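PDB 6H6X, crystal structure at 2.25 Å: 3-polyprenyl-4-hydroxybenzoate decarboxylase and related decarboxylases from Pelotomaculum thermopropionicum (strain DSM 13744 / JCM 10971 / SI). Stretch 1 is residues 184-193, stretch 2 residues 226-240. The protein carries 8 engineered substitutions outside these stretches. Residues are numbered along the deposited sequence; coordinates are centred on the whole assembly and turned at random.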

ATOM      1  N   LEU B 184     -34.856 -29.878   2.692  1.00 81.09           N
ATOM      2  CA  LEU B 184     -34.214 -29.574   1.403  1.00 71.03           C
ATOM      3  C   LEU B 184     -32.954 -30.409   1.272  1.00 58.48           C
ATOM      4  O   LEU B 184     -32.030 -30.249   2.065  1.00 60.67           O
ATOM      5  CB  LEU B 184     -33.862 -28.092   1.308  1.00 74.67           C
ATOM      6  CG  LEU B 184     -33.211 -27.695  -0.013  1.00 80.02           C
ATOM      7  CD1 LEU B 184     -34.228 -27.695  -1.145  1.00 81.58           C
ATOM      8  CD2 LEU B 184     -32.588 -26.324   0.151  1.00 83.90           C
ATOM      9  N   GLU B 185     -32.935 -31.293   0.289  1.00 56.81           N
ATOM     10  CA  GLU B 185     -31.770 -32.131  -0.000  1.00 67.53           C
ATOM     11  C   GLU B 185     -30.635 -31.295  -0.592  1.00 63.64           C
ATOM     12  O   GLU B 185     -30.874 -30.448  -1.448  1.00 64.10           O
ATOM     13  CB  GLU B 185     -32.146 -33.228  -1.009  1.00 77.60           C
ATOM     14  CG  GLU B 185     -33.124 -34.261  -0.471  1.00 84.22           C
ATOM     15  CD  GLU B 185     -33.323 -35.456  -1.402  1.00 90.94           C
ATOM     16  OE1 GLU B 185     -32.993 -35.395  -2.620  1.00 89.55           O
ATOM     17  OE2 GLU B 185     -33.838 -36.482  -0.900  1.00102.92           O
ATOM     18  N   ILE B 186     -29.412 -31.524  -0.118  1.00 60.20           N
ATOM     19  CA  ILE B 186     -28.235 -30.793  -0.592  1.00 51.13           C
ATOM     20  C   ILE B 186     -27.063 -31.701  -0.711  1.00 45.61           C
ATOM     21  O   ILE B 186     -27.007 -32.753  -0.085  1.00 50.64           O
ATOM     22  CB  ILE B 186     -27.825 -29.630   0.342  1.00 51.37           C
ATOM     23  CG1 ILE B 186     -27.280 -30.127   1.683  1.00 53.34           C
ATOM     24  CG2 ILE B 186     -28.995 -28.666   0.561  1.00 50.83           C
ATOM     25  CD1 ILE B 186     -26.776 -29.008   2.564  1.00 53.82           C
ATOM     26  N   ALA B 187     -26.098 -31.262  -1.490  1.00 42.35           N
ATOM     27  CA  ALA B 187     -24.779 -31.839  -1.437  1.00 43.68           C
ATOM     28  C   ALA B 187     -23.664 -30.790  -1.289  1.00 41.53           C
ATOM     29  O   ALA B 187     -23.755 -29.684  -1.816  1.00 42.48           O
ATOM     30  CB  ALA B 187     -24.564 -32.684  -2.685  1.00 45.03           C
ATOM     31  N   LEU B 188     -22.635 -31.178  -0.566  1.00 37.72           N
ATOM     32  CA  LEU B 188     -21.500 -30.332  -0.296  1.00 42.95           C
ATOM     33  C   LEU B 188     -20.298 -30.948  -0.933  1.00 44.23           C
ATOM     34  O   LEU B 188     -19.998 -32.093  -0.652  1.00 45.36           O
ATOM     35  CB  LEU B 188     -21.260 -30.273   1.200  1.00 44.74           C
ATOM     36  CG  LEU B 188     -22.426 -29.676   1.989  1.00 44.71           C
ATOM     37  CD1 LEU B 188     -22.151 -29.917   3.451  1.00 54.45           C
ATOM     38  CD2 LEU B 188     -22.531 -28.199   1.724  1.00 49.91           C
ATOM     39  N   ALA B 189     -19.600 -30.221  -1.801  1.00 40.54           N
ATOM     40  CA  ALA B 189     -18.343 -30.742  -2.378  1.00 39.01           C
ATOM     41  C   ALA B 189     -17.144 -29.906  -2.018  1.00 36.72           C
ATOM     42  O   ALA B 189     -17.196 -28.709  -2.141  1.00 45.78           O
ATOM     43  CB  ALA B 189     -18.488 -30.803  -3.868  1.00 36.91           C
ATOM     44  N   ILE B 190     -16.065 -30.561  -1.623  1.00 41.06           N
ATOM     45  CA  ILE B 190     -14.861 -29.951  -1.093  1.00 35.52           C
ATOM     46  C   ILE B 190     -13.695 -30.447  -1.901  1.00 35.77           C
ATOM     47  O   ILE B 190     -13.561 -31.630  -2.148  1.00 37.33           O
ATOM     48  CB  ILE B 190     -14.663 -30.320   0.367  1.00 40.65           C
ATOM     49  CG1 ILE B 190     -15.806 -29.803   1.238  1.00 42.92           C
ATOM     50  CG2 ILE B 190     -13.346 -29.739   0.889  1.00 46.63           C
ATOM     51  CD1 ILE B 190     -15.808 -30.398   2.647  1.00 48.91           C
ATOM     52  N   GLY B 191     -12.845 -29.544  -2.366  1.00 34.29           N
ATOM     53  CA  GLY B 191     -11.664 -29.959  -3.102  1.00 34.94           C
ATOM     54  C   GLY B 191     -12.006 -30.003  -4.560  1.00 39.08           C
ATOM     55  O   GLY B 191     -12.032 -31.080  -5.198  1.00 44.64           O
ATOM     56  N   VAL B 192     -12.262 -28.822  -5.090  1.00 36.76           N
ATOM     57  CA  VAL B 192     -12.529 -28.664  -6.510  1.00 35.45           C
ATOM     58  C   VAL B 192     -11.577 -27.671  -7.124  1.00 33.23           C
ATOM     59  O   VAL B 192     -10.816 -26.959  -6.469  1.00 40.21           O
ATOM     60  CB  VAL B 192     -13.981 -28.256  -6.760  1.00 40.15           C
ATOM     61  CG1 VAL B 192     -14.943 -29.315  -6.277  1.00 41.97           C
ATOM     62  CG2 VAL B 192     -14.333 -26.913  -6.097  1.00 43.48           C
ATOM     63  N   HIS B 193     -11.584 -27.660  -8.432  1.00 35.18           N
ATOM     64  CA  HIS B 193     -10.787 -26.740  -9.176  1.00 37.41           C
ATOM     65  C   HIS B 193     -11.214 -25.307  -8.846  1.00 35.18           C
ATOM     66  O   HIS B 193     -12.395 -25.058  -8.701  1.00 35.47           O
ATOM     67  CB  HIS B 193     -10.971 -27.030 -10.666  1.00 39.26           C
ATOM     68  CG  HIS B 193      -9.984 -26.327 -11.524  1.00 42.42           C
ATOM     69  ND1 HIS B 193     -10.193 -25.050 -11.986  1.00 41.57           N
ATOM     70  CD2 HIS B 193      -8.781 -26.720 -12.010  1.00 42.16           C
ATOM     71  CE1 HIS B 193      -9.165 -24.689 -12.731  1.00 39.12           C
ATOM     72  NE2 HIS B 193      -8.296 -25.681 -12.760  1.00 42.04           N
TER
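Stretch 2 (226-240) KCETVDVEVPAGAEI

The contact between these two stretches illustrates a common way of covering a strand: backbone hydrogen bonds hold it at one end, a side chain grips the backbone of its partner at the other, and small apolar residues pack in between. Stretch 1 is extended from Leu 184 to Ile 190 and then leaves the strand. Stretch 2 is more irregular, with a short strand from Glu 233 to Pro 235, a type I turn from Pro 235 to Ala 238, and a return to extended conformation at Ile 240.

Direction changes along the contact. Through its first part, stretch 2 advances with stretch 1, so that Val 230 lies by Glu 185 and Val 232 by Ala 187, with CA to CA distances of 6.1 and 6.5 Å. No backbone-to-backbone hydrogen bond joins the stretches here; side chains make the contact, with one another and with the backbone of the other stretch. After the turn, closed by a hydrogen bond from Ala 238 N to Pro 235 O (3.2 Å), the segment from Ala 238 to Ile 240 runs antiparallel to Ile 190 to Val 192, where stretch 1 has itself turned, and Ile 240, Glu 239 and Ala 238 come to lie beside Ile 190, Gly 191 and Val 192.

Here the pairing is antiparallel. Ile 190 N donates to Ile 240 O at 2.9 Å and Ile 240 N to Ile 190 O at 3.1 Å, and the two side chains share one face of the sheet, CB to CB 4.2 Å. Ile 190 O also accepts from Glu 239 N at 3.2 Å, while the bond from Glu 239 N to Gly 191 O, at 3.3 Å, is weak. Gly 191 suits this crowded corner: its positive phi would jam a CB against the preceding carbonyl, and an ideal CB would lie 2.6 Å from Glu 239 CG.

At the other end Glu 185 reaches across, its OE1 accepting a nearly linear hydrogen bond from Asp 231 N at 2.8 Å. The side chain of Asp 231 ends away from stretch 1, where its OD1 forms a salt bridge with Lys 226 NZ (2.8 Å).

Between these anchors the packing is apolar and centres on two alanines of stretch 1. Ala 187 points toward stretch 2 and its CB meets Val 234 CG1 at 3.4 Å, Val 232 CG1 at 3.8 Å and Cys 227 SG at 3.8 Å. Farther along, Ala 189 CB lies 4.0 Å from Pro 235 CD and 4.3 Å from Ala 238 CB, and Val 192 CG1 approaches the same Ala 238 CB at 4.1 Å. The turn thus presents apolar surface to the strand. Altogether the contact buries 636 Å², summed over both sides.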

ATOM      1  N   LYS B 226     -24.212 -38.691  -9.759  1.00 43.72           N
ATOM      2  CA  LYS B 226     -25.342 -38.660  -8.829  1.00 47.41           C
ATOM      3  C   LYS B 226     -24.863 -39.009  -7.447  1.00 48.80           C
ATOM      4  O   LYS B 226     -23.980 -39.854  -7.301  1.00 44.06           O
ATOM      5  CB  LYS B 226     -26.412 -39.706  -9.176  1.00 52.25           C
ATOM      6  CG  LYS B 226     -27.159 -39.522 -10.464  1.00 64.57           C
ATOM      7  CD  LYS B 226     -27.960 -38.235 -10.575  1.00 63.11           C
ATOM      8  CE  LYS B 226     -29.195 -38.267  -9.749  1.00 78.56           C
ATOM      9  NZ  LYS B 226     -30.042 -37.094 -10.166  1.00 84.37           N
ATOM     10  N   CYS B 227     -25.490 -38.395  -6.453  1.00 48.66           N
ATOM     11  CA  CYS B 227     -25.263 -38.711  -5.037  1.00 62.60           C
ATOM     12  C   CYS B 227     -25.915 -40.017  -4.646  1.00 62.08           C
ATOM     13  O   CYS B 227     -26.855 -40.465  -5.281  1.00 69.11           O
ATOM     14  CB  CYS B 227     -25.828 -37.581  -4.168  1.00 66.67           C
ATOM     15  SG  CYS B 227     -24.763 -36.106  -4.229  1.00 66.02           S
ATOM     16  N   GLU B 228     -25.417 -40.613  -3.579  1.00 65.18           N
ATOM     17  CA  GLU B 228     -25.952 -41.881  -3.047  1.00 67.12           C
ATOM     18  C   GLU B 228     -27.331 -41.748  -2.419  1.00 64.10           C
ATOM     19  O   GLU B 228     -28.199 -42.560  -2.701  1.00 68.59           O
ATOM     20  CB  GLU B 228     -25.014 -42.463  -1.976  1.00 69.79           C
ATOM     21  CG  GLU B 228     -23.601 -42.790  -2.451  1.00 74.84           C
ATOM     22  CD  GLU B 228     -23.567 -43.859  -3.520  1.00 83.67           C
ATOM     23  OE1 GLU B 228     -24.092 -44.969  -3.262  1.00 82.57           O
ATOM     24  OE2 GLU B 228     -23.016 -43.585  -4.617  1.00 89.92           O
ATOM     25  N   THR B 229     -27.518 -40.759  -1.543  1.00 61.98           N
ATOM     26  CA  THR B 229     -28.689 -40.702  -0.658  1.00 59.62           C
ATOM     27  C   THR B 229     -29.602 -39.522  -0.908  1.00 64.45           C
ATOM     28  O   THR B 229     -30.588 -39.353  -0.203  1.00 58.92           O
ATOM     29  CB  THR B 229     -28.235 -40.637   0.811  1.00 68.15           C
ATOM     30  OG1 THR B 229     -27.492 -39.432   1.060  1.00 66.78           O
ATOM     31  CG2 THR B 229     -27.363 -41.847   1.120  1.00 62.54           C
ATOM     32  N   VAL B 230     -29.270 -38.691  -1.900  1.00 63.83           N
ATOM     33  CA  VAL B 230     -30.087 -37.538  -2.246  1.00 61.11           C
ATOM     34  C   VAL B 230     -30.069 -37.351  -3.746  1.00 56.21           C
ATOM     35  O   VAL B 230     -29.127 -37.762  -4.410  1.00 55.43           O
ATOM     36  CB  VAL B 230     -29.567 -36.253  -1.547  1.00 65.92           C
ATOM     37  CG1 VAL B 230     -29.789 -36.338  -0.041  1.00 67.53           C
ATOM     38  CG2 VAL B 230     -28.080 -35.997  -1.868  1.00 63.71           C
ATOM     39  N   ASP B 231     -31.087 -36.684  -4.263  1.00 59.45           N
ATOM     40  CA  ASP B 231     -31.262 -36.487  -5.705  1.00 65.11           C
ATOM     41  C   ASP B 231     -30.603 -35.174  -6.134  1.00 58.45           C
ATOM     42  O   ASP B 231     -31.254 -34.183  -6.486  1.00 53.15           O
ATOM     43  CB  ASP B 231     -32.761 -36.504  -6.049  1.00 79.03           C
ATOM     44  CG  ASP B 231     -33.023 -36.497  -7.556  1.00 84.69           C
ATOM     45  OD1 ASP B 231     -32.177 -36.979  -8.345  1.00 71.71           O
ATOM     46  OD2 ASP B 231     -34.102 -35.990  -7.937  1.00 96.36           O
ATOM     47  N   VAL B 232     -29.278 -35.200  -6.088  1.00 54.12           N
ATOM     48  CA  VAL B 232     -28.443 -34.042  -6.355  1.00 48.83           C
ATOM     49  C   VAL B 232     -27.239 -34.582  -7.130  1.00 46.01           C
ATOM     50  O   VAL B 232     -26.878 -35.742  -6.993  1.00 47.46           O
ATOM     51  CB  VAL B 232     -27.931 -33.419  -5.022  1.00 51.26           C
ATOM     52  CG1 VAL B 232     -27.237 -32.108  -5.263  1.00 45.86           C
ATOM     53  CG2 VAL B 232     -29.062 -33.214  -4.012  1.00 54.38           C
ATOM     54  N   GLU B 233     -26.606 -33.720  -7.911  1.00 41.76           N
ATOM     55  CA  GLU B 233     -25.426 -34.042  -8.700  1.00 47.63           C
ATOM     56  C   GLU B 233     -24.199 -33.319  -8.102  1.00 47.60           C
ATOM     57  O   GLU B 233     -24.335 -32.196  -7.579  1.00 44.46           O
ATOM     58  CB  GLU B 233     -25.646 -33.595 -10.160  1.00 56.35           C
ATOM     59  CG  GLU B 233     -26.870 -34.215 -10.850  1.00 63.69           C
ATOM     60  CD  GLU B 233     -28.205 -33.598 -10.410  1.00 80.55           C
ATOM     61  OE1 GLU B 233     -28.349 -32.331 -10.370  1.00 96.56           O
ATOM     62  OE2 GLU B 233     -29.118 -34.369 -10.054  1.00 83.23           O
ATOM     63  N   VAL B 234     -23.031 -33.972  -8.134  1.00 43.30           N
ATOM     64  CA  VAL B 234     -21.789 -33.412  -7.557  1.00 43.55           C
ATOM     65  C   VAL B 234     -20.641 -33.635  -8.521  1.00 40.07           C
ATOM     66  O   VAL B 234     -20.725 -34.534  -9.314  1.00 38.90           O
ATOM     67  CB  VAL B 234     -21.416 -34.015  -6.196  1.00 46.17           C
ATOM     68  CG1 VAL B 234     -22.477 -33.689  -5.148  1.00 47.65           C
ATOM     69  CG2 VAL B 234     -21.181 -35.511  -6.274  1.00 49.98           C
ATOM     70  N   PRO B 235     -19.588 -32.791  -8.482  1.00 39.16           N
ATOM     71  CA  PRO B 235     -18.442 -33.008  -9.391  1.00 40.29           C
ATOM     72  C   PRO B 235     -17.753 -34.351  -9.144  1.00 44.03           C
ATOM     73  O   PRO B 235     -17.444 -34.691  -8.018  1.00 43.52           O
ATOM     74  CB  PRO B 235     -17.521 -31.844  -9.084  1.00 39.65           C
ATOM     75  CG  PRO B 235     -18.413 -30.798  -8.537  1.00 40.50           C
ATOM     76  CD  PRO B 235     -19.441 -31.537  -7.722  1.00 38.90           C
ATOM     77  N   ALA B 236     -17.625 -35.136 -10.204  1.00 50.15           N
ATOM     78  CA  ALA B 236     -17.080 -36.515 -10.148  1.00 43.34           C
ATOM     79  C   ALA B 236     -15.679 -36.540  -9.587  1.00 39.94           C
ATOM     80  O   ALA B 236     -15.302 -37.470  -8.856  1.00 40.60           O
ATOM     81  CB  ALA B 236     -17.066 -37.143 -11.558  1.00 41.57           C
ATOM     82  N   GLY B 237     -14.895 -35.533  -9.964  1.00 36.47           N
ATOM     83  CA  GLY B 237     -13.522 -35.406  -9.524  1.00 39.59           C
ATOM     84  C   GLY B 237     -13.283 -34.721  -8.171  1.00 41.72           C
ATOM     85  O   GLY B 237     -12.156 -34.508  -7.838  1.00 37.59           O
ATOM     86  N   ALA B 238     -14.314 -34.384  -7.401  1.00 39.15           N
ATOM     87  CA  ALA B 238     -14.122 -33.715  -6.108  1.00 40.75           C
ATOM     88  C   ALA B 238     -13.321 -34.619  -5.155  1.00 43.96           C
ATOM     89  O   ALA B 238     -13.222 -35.781  -5.395  1.00 44.26           O
ATOM     90  CB  ALA B 238     -15.460 -33.342  -5.474  1.00 38.91           C
ATOM     91  N   GLU B 239     -12.770 -34.059  -4.083  1.00 38.48           N
ATOM     92  CA  GLU B 239     -12.023 -34.841  -3.095  1.00 37.61           C
ATOM     93  C   GLU B 239     -12.966 -35.454  -2.129  1.00 37.75           C
ATOM     94  O   GLU B 239     -12.820 -36.598  -1.775  1.00 35.99           O
ATOM     95  CB  GLU B 239     -10.987 -33.950  -2.353  1.00 39.03           C
ATOM     96  CG  GLU B 239      -9.859 -33.432  -3.231  1.00 38.16           C
ATOM     97  CD  GLU B 239      -8.842 -34.541  -3.635  1.00 45.24           C
ATOM     98  OE1 GLU B 239      -8.585 -35.438  -2.818  1.00 48.91           O
ATOM     99  OE2 GLU B 239      -8.261 -34.518  -4.747  1.00 52.43           O
ATOM    100  N   ILE B 240     -13.956 -34.674  -1.690  1.00 38.96           N
ATOM    101  CA  ILE B 240     -14.886 -35.098  -0.674  1.00 37.48           C
ATOM    102  C   ILE B 240     -16.284 -34.557  -0.987  1.00 40.12           C
ATOM    103  O   ILE B 240     -16.404 -33.405  -1.409  1.00 41.95           O
ATOM    104  CB  ILE B 240     -14.455 -34.532   0.717  1.00 40.22           C
ATOM    105  CG1 ILE B 240     -13.122 -35.127   1.197  1.00 48.19           C
ATOM    106  CG2 ILE B 240     -15.488 -34.820   1.774  1.00 40.81           C
ATOM    107  CD1 ILE B 240     -12.187 -34.157   1.869  1.00 52.24           C
TER